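Local structure of fructokinase (Xylella fastidiosa Temecula1, 3LJS) at residues B[41-46]-B[51-56]; B[234-239]-B[245-250]; B[261-266]-B[311-316]. The protein probably transfers a phosphate from ATP to fructose, as a fructokinase of the PfkB family of carbohydrate kinases. All coordinates share one frame; numbering follows the deposited sequence.

Contact 1 (B[41-46]-B[51-56]); sequences NVAVAV and GAVQFV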
# COMPACT_ATOMS: atom_id res chain seq x y z
N ASN B 41 -7.14 14.88 -10.61
CA ASN B 41 -6.86 14.98 -12.04
C ASN B 41 -7.59 16.20 -12.62
O ASN B 41 -7.05 16.92 -13.45
CB ASN B 41 -7.33 13.74 -12.80
CG ASN B 41 -6.56 12.48 -12.41
OD1 ASN B 41 -5.38 12.53 -12.07
ND2 ASN B 41 -7.23 11.33 -12.50
N VAL B 42 -8.83 16.41 -12.20
CA VAL B 42 -9.60 17.54 -12.71
C VAL B 42 -8.90 18.84 -12.35
O VAL B 42 -8.78 19.74 -13.19
CB VAL B 42 -11.03 17.54 -12.14
CG1 VAL B 42 -11.76 18.81 -12.57
CG2 VAL B 42 -11.79 16.30 -12.63
N ALA B 43 -8.40 18.93 -11.12
CA ALA B 43 -7.71 20.12 -10.65
C ALA B 43 -6.48 20.44 -11.50
O ALA B 43 -6.26 21.59 -11.89
CB ALA B 43 -7.31 19.95 -9.18
N VAL B 44 -5.67 19.42 -11.77
CA VAL B 44 -4.46 19.62 -12.56
C VAL B 44 -4.79 20.01 -13.99
O VAL B 44 -4.08 20.81 -14.61
CB VAL B 44 -3.57 18.36 -12.55
CG1 VAL B 44 -2.36 18.57 -13.45
CG2 VAL B 44 -3.10 18.08 -11.12
N ALA B 45 -5.86 19.45 -14.53
CA ALA B 45 -6.25 19.78 -15.90
C ALA B 45 -6.66 21.25 -15.97
O ALA B 45 -6.32 21.95 -16.93
CB ALA B 45 -7.41 18.89 -16.35
N VAL B 46 -7.39 21.71 -14.96
CA VAL B 46 -7.84 23.11 -14.92
C VAL B 46 -6.64 24.05 -14.77
O VAL B 46 -6.57 25.08 -15.44
CB VAL B 46 -8.81 23.36 -13.73
CG1 VAL B 46 -9.13 24.85 -13.61
CG2 VAL B 46 -10.10 22.57 -13.92
N GLY B 51 -6.71 28.17 -15.35
CA GLY B 51 -7.82 28.55 -14.50
C GLY B 51 -7.46 28.57 -13.02
O GLY B 51 -6.51 27.91 -12.60
N ALA B 52 -8.20 29.35 -12.24
CA ALA B 52 -7.96 29.42 -10.80
C ALA B 52 -8.58 28.16 -10.21
O ALA B 52 -9.78 27.95 -10.33
CB ALA B 52 -8.62 30.67 -10.21
N VAL B 53 -7.77 27.32 -9.58
CA VAL B 53 -8.29 26.08 -9.02
C VAL B 53 -7.60 25.69 -7.73
O VAL B 53 -6.40 25.92 -7.54
CB VAL B 53 -8.15 24.92 -10.04
CG1 VAL B 53 -6.68 24.71 -10.40
CG2 VAL B 53 -8.75 23.64 -9.47
N GLN B 54 -8.38 25.10 -6.84
CA GLN B 54 -7.88 24.66 -5.55
C GLN B 54 -8.30 23.21 -5.33
O GLN B 54 -9.39 22.81 -5.76
CB GLN B 54 -8.47 25.57 -4.46
CG GLN B 54 -8.18 25.16 -3.04
CD GLN B 54 -8.80 26.12 -2.03
OE1 GLN B 54 -9.70 26.90 -2.37
NE2 GLN B 54 -8.35 26.05 -0.79
N PHE B 55 -7.43 22.42 -4.72
CA PHE B 55 -7.79 21.04 -4.41
C PHE B 55 -8.01 21.00 -2.91
O PHE B 55 -7.14 21.40 -2.14
CB PHE B 55 -6.68 20.05 -4.77
CG PHE B 55 -7.00 18.64 -4.36
CD1 PHE B 55 -7.85 17.84 -5.13
CD2 PHE B 55 -6.51 18.12 -3.17
CE1 PHE B 55 -8.21 16.55 -4.72
CE2 PHE B 55 -6.86 16.83 -2.74
CZ PHE B 55 -7.71 16.05 -3.52
N VAL B 56 -9.18 20.52 -2.50
CA VAL B 56 -9.52 20.42 -1.09
C VAL B 56 -9.65 18.95 -0.71
O VAL B 56 -10.45 18.21 -1.29
CB VAL B 56 -10.85 21.16 -0.79
CG1 VAL B 56 -11.27 20.93 0.66
CG2 VAL B 56 -10.65 22.66 -1.04

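Contact 2 (B[234-239]-B[245-250]); sequences GPVHWY and GEVPTF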
# COMPACT_ATOMS: atom_id res chain seq x y z
N GLY B 234 -17.18 6.82 -27.54
CA GLY B 234 -16.72 8.19 -27.42
C GLY B 234 -17.74 9.31 -27.54
O GLY B 234 -17.50 10.39 -26.98
N PRO B 235 -18.86 9.13 -28.25
CA PRO B 235 -19.86 10.20 -28.39
C PRO B 235 -20.56 10.58 -27.08
O PRO B 235 -21.29 9.77 -26.51
CB PRO B 235 -20.85 9.63 -29.41
CG PRO B 235 -20.01 8.67 -30.20
CD PRO B 235 -19.21 8.00 -29.13
N VAL B 236 -20.35 11.80 -26.61
CA VAL B 236 -20.98 12.24 -25.37
C VAL B 236 -22.32 12.92 -25.64
O VAL B 236 -22.43 13.78 -26.51
CB VAL B 236 -20.07 13.21 -24.59
CG1 VAL B 236 -20.77 13.71 -23.34
CG2 VAL B 236 -18.77 12.51 -24.22
N HIS B 237 -23.34 12.51 -24.90
CA HIS B 237 -24.67 13.08 -25.04
C HIS B 237 -24.92 14.04 -23.89
O HIS B 237 -24.49 13.79 -22.76
CB HIS B 237 -25.75 11.99 -25.01
CG HIS B 237 -25.68 11.03 -26.15
ND1 HIS B 237 -24.60 10.19 -26.35
CD2 HIS B 237 -26.55 10.77 -27.15
CE1 HIS B 237 -24.81 9.46 -27.43
NE2 HIS B 237 -25.99 9.79 -27.94
N TRP B 238 -25.60 15.15 -24.16
CA TRP B 238 -25.92 16.11 -23.12
C TRP B 238 -27.43 16.28 -23.05
O TRP B 238 -28.13 16.12 -24.05
CB TRP B 238 -25.25 17.46 -23.37
CG TRP B 238 -25.67 18.15 -24.64
CD1 TRP B 238 -25.02 18.14 -25.84
CD2 TRP B 238 -26.83 18.98 -24.82
NE1 TRP B 238 -25.70 18.91 -26.76
CE2 TRP B 238 -26.81 19.44 -26.16
CE3 TRP B 238 -27.88 19.38 -23.98
CZ2 TRP B 238 -27.81 20.28 -26.68
CZ3 TRP B 238 -28.87 20.22 -24.50
CH2 TRP B 238 -28.82 20.65 -25.84
N TYR B 239 -27.93 16.58 -21.85
CA TYR B 239 -29.36 16.76 -21.62
C TYR B 239 -29.58 17.92 -20.66
O TYR B 239 -28.80 18.11 -19.72
CB TYR B 239 -29.97 15.52 -20.97
CG TYR B 239 -29.79 14.23 -21.72
CD1 TYR B 239 -30.74 13.79 -22.64
CD2 TYR B 239 -28.65 13.44 -21.52
CE1 TYR B 239 -30.57 12.58 -23.33
CE2 TYR B 239 -28.48 12.25 -22.20
CZ TYR B 239 -29.44 11.82 -23.10
OH TYR B 239 -29.25 10.65 -23.78
N GLY B 245 -28.77 16.75 -26.86
CA GLY B 245 -27.98 16.73 -28.08
C GLY B 245 -26.70 15.94 -27.94
O GLY B 245 -26.54 15.15 -27.00
N GLU B 246 -25.77 16.17 -28.87
CA GLU B 246 -24.48 15.49 -28.90
C GLU B 246 -23.32 16.46 -28.71
O GLU B 246 -23.43 17.67 -28.95
CB GLU B 246 -24.29 14.79 -30.24
CG GLU B 246 -25.46 13.94 -30.71
CD GLU B 246 -25.86 12.90 -29.70
OE1 GLU B 246 -24.95 12.23 -29.15
OE2 GLU B 246 -27.07 12.74 -29.46
N VAL B 247 -22.19 15.92 -28.27
CA VAL B 247 -20.99 16.72 -28.07
C VAL B 247 -20.02 16.38 -29.18
O VAL B 247 -19.83 15.20 -29.52
CB VAL B 247 -20.32 16.41 -26.71
CG1 VAL B 247 -18.96 17.11 -26.62
CG2 VAL B 247 -21.22 16.87 -25.56
N PRO B 248 -19.39 17.40 -29.79
CA PRO B 248 -18.43 17.15 -30.88
C PRO B 248 -17.23 16.38 -30.31
O PRO B 248 -16.78 16.68 -29.21
CB PRO B 248 -18.04 18.57 -31.32
CG PRO B 248 -19.25 19.39 -30.96
CD PRO B 248 -19.62 18.84 -29.61
N THR B 249 -16.73 15.40 -31.06
CA THR B 249 -15.59 14.62 -30.58
C THR B 249 -14.34 14.86 -31.42
O THR B 249 -14.39 15.52 -32.46
CB THR B 249 -15.91 13.11 -30.59
OG1 THR B 249 -17.32 12.91 -30.74
CG2 THR B 249 -15.46 12.46 -29.29
N PHE B 250 -13.21 14.31 -30.97
CA PHE B 250 -11.94 14.47 -31.68
C PHE B 250 -11.19 13.14 -31.81
O PHE B 250 -11.27 12.28 -30.94
CB PHE B 250 -11.06 15.49 -30.96
CG PHE B 250 -11.58 16.90 -31.06
CD1 PHE B 250 -11.30 17.68 -32.18
CD2 PHE B 250 -12.37 17.43 -30.05
CE1 PHE B 250 -11.81 18.97 -32.29
CE2 PHE B 250 -12.88 18.73 -30.15
CZ PHE B 250 -12.60 19.50 -31.27

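Contact 3 (B[261-266]-B[311-316]); sequences GDAFVG and GAFTAM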
# COMPACT_ATOMS: atom_id res chain seq x y z
N GLY B 261 -13.19 11.58 -19.72
CA GLY B 261 -12.83 11.41 -18.33
C GLY B 261 -12.57 12.69 -17.55
O GLY B 261 -13.21 13.72 -17.79
N ASP B 262 -11.62 12.63 -16.63
CA ASP B 262 -11.30 13.78 -15.80
C ASP B 262 -10.78 15.00 -16.55
O ASP B 262 -11.04 16.13 -16.13
CB ASP B 262 -10.32 13.39 -14.70
CG ASP B 262 -10.83 12.24 -13.85
OD1 ASP B 262 -12.06 12.15 -13.63
OD2 ASP B 262 -10.00 11.43 -13.41
N ALA B 263 -10.06 14.79 -17.64
CA ALA B 263 -9.53 15.92 -18.41
C ALA B 263 -10.70 16.65 -19.06
O ALA B 263 -10.74 17.88 -19.08
CB ALA B 263 -8.53 15.43 -19.46
N PHE B 264 -11.64 15.88 -19.61
CA PHE B 264 -12.83 16.44 -20.24
C PHE B 264 -13.55 17.34 -19.22
O PHE B 264 -13.96 18.47 -19.52
CB PHE B 264 -13.76 15.30 -20.68
CG PHE B 264 -15.08 15.76 -21.25
CD1 PHE B 264 -15.25 15.89 -22.62
CD2 PHE B 264 -16.14 16.07 -20.41
CE1 PHE B 264 -16.46 16.32 -23.15
CE2 PHE B 264 -17.35 16.51 -20.93
CZ PHE B 264 -17.51 16.64 -22.30
N VAL B 265 -13.70 16.82 -18.00
CA VAL B 265 -14.36 17.57 -16.94
C VAL B 265 -13.60 18.84 -16.61
O VAL B 265 -14.20 19.91 -16.45
CB VAL B 265 -14.50 16.72 -15.67
CG1 VAL B 265 -15.06 17.57 -14.53
CG2 VAL B 265 -15.44 15.54 -15.94
N GLY B 266 -12.28 18.73 -16.52
CA GLY B 266 -11.47 19.90 -16.23
C GLY B 266 -11.67 20.94 -17.32
O GLY B 266 -11.82 22.12 -17.05
N GLY B 311 -4.19 4.28 -17.62
CA GLY B 311 -5.05 5.15 -16.84
C GLY B 311 -4.05 6.10 -16.23
O GLY B 311 -2.87 6.01 -16.55
N ALA B 312 -4.46 7.01 -15.36
CA ALA B 312 -3.49 7.94 -14.77
C ALA B 312 -2.93 8.85 -15.86
O ALA B 312 -2.33 8.40 -16.83
CB ALA B 312 -2.36 7.16 -14.10
N PHE B 313 -3.12 10.15 -15.67
CA PHE B 313 -2.67 11.15 -16.63
C PHE B 313 -1.19 11.50 -16.49
O PHE B 313 -0.71 11.77 -15.39
CB PHE B 313 -3.53 12.40 -16.48
CG PHE B 313 -4.97 12.18 -16.84
CD1 PHE B 313 -5.45 12.51 -18.11
CD2 PHE B 313 -5.85 11.60 -15.94
CE1 PHE B 313 -6.77 12.26 -18.47
CE2 PHE B 313 -7.17 11.35 -16.28
CZ PHE B 313 -7.64 11.68 -17.55
N THR B 314 -0.48 11.49 -17.61
CA THR B 314 0.93 11.81 -17.61
C THR B 314 1.17 13.21 -18.18
O THR B 314 2.26 13.76 -18.06
CB THR B 314 1.75 10.78 -18.43
OG1 THR B 314 1.25 10.71 -19.77
CG2 THR B 314 1.65 9.40 -17.78
N ALA B 315 0.14 13.78 -18.81
CA ALA B 315 0.25 15.12 -19.39
C ALA B 315 -1.11 15.75 -19.70
O ALA B 315 -1.99 15.12 -20.29
CB ALA B 315 1.09 15.07 -20.66
N MSE B 316 -1.27 17.01 -19.29
CA MSE B 316 -2.50 17.76 -19.54
C MSE B 316 -2.13 18.84 -20.55
O MSE B 316 -1.02 19.36 -20.54
CB MSE B 316 -3.01 18.39 -18.25
CG MSE B 316 -3.36 17.38 -17.17
SE MSE B 316 -4.77 16.17 -17.73
CE MSE B 316 -5.40 15.61 -15.98

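Contact 1 (B[41-46]-B[51-56])
V46 and A43, on one side of helix 38-49, close over V53 of strand 53-60 in the second half of a beta-alpha-beta crossover. After strand 6-10 the chain makes an excursion through strands 14-19 and 30-36 before helix 38-49 returns it to strand 53-60, which lies parallel beside 6-10 in the central sheet of this ribokinase-like fold. Helix and strand run nearly antiparallel, as expected when a short turn joins them, with their axes 163° apart and 8.1 Å at closest approach.

Apolar packing carries most of the interface and illustrates how small and beta-branched side chains let a helix lie close on a strand. In V53, CG1 stands between the backbone N and the carbonyl carbon (chi1 60°), which turns that methyl up to the helix and leaves CG2 to reach A43. V53 CG2 rests against A43 CB at 4.0 Å. V46 meets the same side chain at a slant: its CG1, placed opposite the backbone N (chi1 174°), comes within 3.7 Å of V53 CB. One turn closer to the helix start, the only approach to F55 is the looser one between A43 CB and F55 CB at 4.5 Å. F55 stacks on F72 of helix 63-75 and also touches A40, while V46 touches I7 on the adjacent strand 6-10.

The polar part is a single backbone bond at the turn. G51 N donates to V46 O at 3.1 Å, five residues back, a spacing common where a helix terminates. At that point G51 CA also lies against the V46 side chain, 4.0 Å from V46 CG1. Deeper in the interface, the carbonyl of A43 is met by carbon, with V53 CG1 3.5 Å from A43 O.

Contact 2 (B[234-239]-B[245-250])
W238 carries its CG between the backbone N and the carbonyl carbon (chi1 62°), a setting that lays the indole across G245, its partner in the beta hairpin of strands 237-240 and 244-246. G245 N sits over the middle of the ring system, and G245 CA makes a CH-pi contact 3.7 Å from the centroid of the five-membered ring of W238. The absence of a side chain at G245 lets the two come this close. At the indole's edge, W238 CD1 also touches V247 CG2, on the side of the hairpin that I292 and L296 of helix 289-305 cover.

On the other face of the hairpin, H237 and E246 form the non-hydrogen-bonded pair and point the same way. The glutamate chain is bent at chi2 (-56°), which brings OE1 over a face of the imidazole, with ring and carboxylate planes 85° apart. E246 OE1 is 2.9 Å from H237 NE2, at an angle poor for a hydrogen bond and implausibly short over a ring face, so the exact placing of the carboxylate is doubtful.

V236 packs beside V247 and also touches T230, an ATP-binding residue. The backbone supplies the rest. W238 and G245 exchange two bonds of 3.0 Å, W238 N to G245 O and G245 N to W238 O. Past the pair, V247 N donates to V236 O at 2.8 Å.

Contact 3 (B[261-266]-B[311-316])
F313 pushes its ring up to the very start of helix 262-275 without a single hydrogen bond across the contact, although the helix begins there with a buried carboxylate and its first backbone amides. The outer atoms of the ring do the touching. F313 CE1 reaches A263 CB at 3.8 Å. On the other side of the ring tip, F313 CE2 lies 4.0 Å from D262 OD2. Between them, F313 CZ comes within 3.9 Å of A263 N. Neither side chain meets the ring squarely, and the carboxylate plane of D262 is turned 41° from it. In F313, CG lies opposite the carbonyl carbon (chi1 -65°), a choice that sends the ring from its strand to the helix.

A263 is shared with a second side chain. M316, present as selenomethionine, folds back through two successive bends (chi1 and chi2 both -61°) and brings M316 SE to 4.2 Å from A263 CB.

G261 is the N-cap residue and binds ATP; with D262 it belongs to the glycine-aspartate signature that opens this helix in PfkB kinases, whose amides in relatives line an anion hole. V265 N bonds back to G261 O at 3.1 Å in the first helical turn. The carboxylate of D262 has polar partners beyond the contact: its OD2 accepts a hydrogen bond from N41 ND2, of a residue that also packs on F313, and a phosphate ion, probably from the crystallisation liquor, lies close by.

The other segment reaches this place by a corner at T314. There T314 and A315 both face V307 in a classic beta bulge, so the chain changes direction between F313 and M316, and both side chains can still be directed at the helix.

From the N terminus the contacts come in series, none nested in or crossing another. Contact 1 closes the short connection from helix 38-49 to strand 53-60; of the four residues between its segments three are helix. Contact 2 closes the hairpin whose connecting loop is 241-243, at the far edge of the same central sheet; the centres of the two are about 23 Å apart. Contact 3 spans 44 residues, mostly helical, bringing the segment at 311-316 back to the start of helix 262-275, which follows the hairpin. Contacts 1 and 3 touch directly: V46 CG2 packs 3.6 Å from G266 O, so two helices meet. Contacts 2 and 3 do not touch, their centres about 17 Å apart.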